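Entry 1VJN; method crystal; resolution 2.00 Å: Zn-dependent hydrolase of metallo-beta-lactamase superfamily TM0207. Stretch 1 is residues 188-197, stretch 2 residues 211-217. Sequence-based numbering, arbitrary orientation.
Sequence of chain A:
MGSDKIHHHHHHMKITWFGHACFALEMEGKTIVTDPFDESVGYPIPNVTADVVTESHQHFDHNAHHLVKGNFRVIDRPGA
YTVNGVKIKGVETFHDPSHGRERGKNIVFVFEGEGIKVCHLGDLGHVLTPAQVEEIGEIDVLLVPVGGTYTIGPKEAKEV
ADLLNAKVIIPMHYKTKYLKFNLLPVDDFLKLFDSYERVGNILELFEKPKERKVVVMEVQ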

# COMPACT_ATOMS: atom_id res chain seq x y z
N ASP A 188 -8.22 4.88 15.94
CA ASP A 188 -7.03 4.95 16.81
C ASP A 188 -5.82 5.53 16.11
O ASP A 188 -4.95 6.12 16.71
N PHE A 189 -5.72 5.33 14.82
CA PHE A 189 -4.68 5.98 14.03
C PHE A 189 -5.04 7.43 13.76
O PHE A 189 -4.21 8.34 13.89
N LEU A 190 -6.29 7.69 13.39
CA LEU A 190 -6.71 9.06 13.03
C LEU A 190 -6.52 10.08 14.14
O LEU A 190 -6.22 11.25 13.89
N LYS A 191 -6.72 9.66 15.38
CA LYS A 191 -6.54 10.54 16.52
C LYS A 191 -5.09 11.07 16.68
O LYS A 191 -4.86 12.01 17.42
N LEU A 192 -4.14 10.51 15.94
CA LEU A 192 -2.75 10.92 16.06
C LEU A 192 -2.38 12.05 15.13
O LEU A 192 -1.25 12.53 15.15
N PHE A 193 -3.33 12.47 14.30
CA PHE A 193 -3.12 13.52 13.31
C PHE A 193 -4.12 14.67 13.51
O PHE A 193 -5.15 14.52 14.16
N ASP A 194 -3.80 15.81 12.93
CA ASP A 194 -4.57 17.03 13.15
C ASP A 194 -5.85 17.10 12.29
O ASP A 194 -6.84 17.77 12.65
N SER A 195 -5.80 16.39 11.18
CA SER A 195 -6.87 16.34 10.24
C SER A 195 -6.78 15.04 9.44
O SER A 195 -5.76 14.34 9.47
N TYR A 196 -7.85 14.74 8.72
CA TYR A 196 -7.94 13.63 7.78
C TYR A 196 -9.15 13.84 6.86
O TYR A 196 -9.97 14.75 7.07
N GLU A 197 -9.26 12.99 5.86
CA GLU A 197 -10.31 13.06 4.93
C GLU A 197 -10.78 11.66 4.68
O GLU A 197 -9.99 10.71 4.69
N GLU A 211 1.59 18.49 0.79
CA GLU A 211 1.38 18.39 2.23
C GLU A 211 0.92 17.04 2.69
O GLU A 211 0.43 16.24 1.92
N ARG A 212 1.07 16.82 3.98
CA ARG A 212 0.62 15.61 4.60
C ARG A 212 -0.88 15.59 4.72
O ARG A 212 -1.49 16.55 5.17
N LYS A 213 -1.48 14.46 4.33
CA LYS A 213 -2.91 14.25 4.52
C LYS A 213 -3.19 12.76 4.70
O LYS A 213 -2.79 11.95 3.86
N VAL A 214 -3.86 12.43 5.79
CA VAL A 214 -4.35 11.09 5.99
C VAL A 214 -5.69 10.92 5.24
O VAL A 214 -6.62 11.72 5.41
N VAL A 215 -5.76 9.92 4.37
CA VAL A 215 -6.95 9.66 3.56
C VAL A 215 -7.45 8.26 3.87
O VAL A 215 -6.73 7.28 3.64
N VAL A 216 -8.68 8.20 4.37
CA VAL A 216 -9.37 6.98 4.71
C VAL A 216 -10.30 6.65 3.54
O VAL A 216 -11.22 7.41 3.23
N MSE A 217 -10.03 5.54 2.88
CA MSE A 217 -10.85 5.06 1.76
C MSE A 217 -11.88 4.08 2.28
O MSE A 217 -11.79 3.65 3.42

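The most unusual feature of this contact is a water standing in for a rung of the sheet. Glu197 and Val215 form a parallel bridge, in which Glu197 N donates to Val214 O at 3.0 Å and Val216 N donates to Glu197 O at 2.8 Å, the second bond almost straight. One step back along both chains the pairing continues through a solvent molecule: water 1 donates to Ser195 O at 2.5 Å and accepts from Val214 N at 2.9 Å, so both backbone groups are satisfied without touching each other. Two CA-H...O contacts add to the seam, from Tyr196 CA to Val214 O at 3.3 Å and from Val215 CA to Glu197 O at 3.4 Å.

Val214 is the hub of the side-chain packing. It points toward stretch 1 with chi1 t, and its two methyls meet different neighbours. Val214 CG2 lies over one face of the Phe193 ring, 3.6 Å from the ring centroid and only 8° off the ring normal, a CH-pi contact for which a flat aromatic ring is well suited. Val214 CG1 instead sits 3.7 Å from Leu190 CD2 and 4.2 Å from Phe189 CE2, approaching the latter ring obliquely. A compact, beta-branched valine fits such a place, since it favours strand geometry and offers a methyl to each of two groups of apolar partners.

Those partners come from a helical segment and the type I turn from Leu190 to Phe193. The turn, with Phe193 N bonded to Leu190 O at 3.2 Å, brings Phe193 (m) to the strand alongside Phe189 (t) and Leu190 (m, t). The CA-to-CB bonds of both phenylalanines point toward stretch 2. That of Leu190 runs sideways, but the branched end of the side chain comes nearer, and Leu190 CD2 also reaches Val216 CG2 at 3.7 Å. Val216 (t), which points toward stretch 1 as Val214 does, thus extends the apolar patch along the strand. Lys191 and Leu192, in the middle of the turn, stay out of reach.

Tyr196 (p) uses the base of its side chain here: its CB is 4.0 Å from Val214 CB. The end leads away, although Tyr196 CD1 still passes 4.4 Å from Val216 CG2, leaving the phenol in an exposed position where its hydroxyl costs little.

Charge is kept to the margins. Glu197 (t, t) and Val215 (t) direct their side chains to the same face of the sheet. Lys213 starts out sideways, but its long chain (t, t, p, t) carries NZ to 3.3 Å from Glu197 OE1, a salt bridge whose hydrogen bond is weak. Long, flexible side chains suit this job because their charged ends can meet beyond the backbone pairing. Arg212 (t, t, m) points toward stretch 1 and sets NH1 at the edge of the Phe193 ring, 4.1 Å from Phe193 CE2, while its guanidinium nitrogens are hydrogen-bonded elsewhere in the structure.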

# COMPACT_ATOMS: atom_id res chain seq x y z
CB ASP A 188 -6.64 3.55 17.31
CG ASP A 188 -7.60 3.01 18.34
OD1 ASP A 188 -8.67 3.62 18.58
OD2 ASP A 188 -7.38 1.95 18.96
CB PHE A 189 -4.53 5.17 12.77
CG PHE A 189 -3.46 5.65 11.84
CD1 PHE A 189 -2.13 5.60 12.21
CD2 PHE A 189 -3.79 6.08 10.55
CE1 PHE A 189 -1.15 6.00 11.34
CE2 PHE A 189 -2.81 6.50 9.68
CZ PHE A 189 -1.49 6.45 10.05
CB LEU A 190 -8.18 9.09 12.58
CG LEU A 190 -8.53 8.16 11.42
CD1 LEU A 190 -10.01 8.30 11.02
CD2 LEU A 190 -7.63 8.42 10.23
CB LYS A 191 -7.04 9.90 17.83
CG LYS A 191 -6.42 8.56 18.19
CD LYS A 191 -6.06 8.43 19.68
CE LYS A 191 -7.25 8.62 20.62
NZ LYS A 191 -6.79 8.84 22.05
CB LEU A 192 -1.85 9.70 15.79
CG LEU A 192 -2.06 8.50 16.72
CD1 LEU A 192 -1.20 7.31 16.25
CD2 LEU A 192 -1.79 8.85 18.21
CB PHE A 193 -3.24 12.97 11.89
CG PHE A 193 -2.30 11.81 11.59
CD1 PHE A 193 -2.69 10.51 11.84
CD2 PHE A 193 -1.05 12.04 11.02
CE1 PHE A 193 -1.84 9.45 11.57
CE2 PHE A 193 -0.19 10.98 10.75
CZ PHE A 193 -0.58 9.68 11.01
CB ASP A 194 -3.66 18.25 12.89
CG ASP A 194 -2.52 18.37 13.92
OD1 ASP A 194 -2.79 18.24 15.16
OD2 ASP A 194 -1.33 18.60 13.59
CB SER A 195 -6.77 17.53 9.28
OG SER A 195 -5.53 17.48 8.58
CB TYR A 196 -8.08 12.29 8.51
CG TYR A 196 -9.36 12.09 9.31
CD1 TYR A 196 -10.48 11.56 8.73
CD2 TYR A 196 -9.41 12.39 10.66
CE1 TYR A 196 -11.65 11.38 9.45
CE2 TYR A 196 -10.55 12.18 11.39
CZ TYR A 196 -11.67 11.67 10.78
OH TYR A 196 -12.83 11.47 11.49
CB GLU A 197 -9.71 13.64 3.65
CG GLU A 197 -10.64 14.21 2.63
CD GLU A 197 -9.86 14.62 1.38
OE1 GLU A 197 -9.14 15.67 1.44
OE2 GLU A 197 -9.94 13.89 0.35
CB GLU A 211 0.33 19.39 2.69
CG GLU A 211 0.51 20.78 2.14
CD GLU A 211 -0.30 21.79 2.92
OE1 GLU A 211 -1.17 21.37 3.73
OE2 GLU A 211 -0.06 23.01 2.72
CB ARG A 212 1.21 15.46 5.99
CG ARG A 212 0.59 14.27 6.69
CD ARG A 212 1.35 13.78 7.82
NE ARG A 212 2.54 13.08 7.38
CZ ARG A 212 3.44 12.58 8.21
NH1 ARG A 212 3.30 12.75 9.53
NH2 ARG A 212 4.50 11.94 7.74
CB LYS A 213 -3.68 14.77 3.32
CG LYS A 213 -5.17 14.96 3.57
CD LYS A 213 -5.84 15.66 2.37
CE LYS A 213 -5.51 15.00 0.99
NZ LYS A 213 -6.30 15.53 -0.17
CB VAL A 214 -4.47 10.80 7.49
CG1 VAL A 214 -5.08 9.44 7.71
CG2 VAL A 214 -3.11 10.88 8.15
CB VAL A 215 -6.66 9.76 2.06
CG1 VAL A 215 -7.89 9.31 1.22
CG2 VAL A 215 -6.27 11.17 1.70
CB VAL A 216 -10.24 7.13 5.99
CG1 VAL A 216 -10.86 5.80 6.39
CG2 VAL A 216 -9.42 7.65 7.12
CB MSE A 217 -9.96 4.39 0.70
CG MSE A 217 -8.76 5.24 0.34
SE MSE A 217 -7.78 4.74 -1.31
CE MSE A 217 -9.24 4.94 -2.65
O HOH W 1 -3.87 14.52 7.84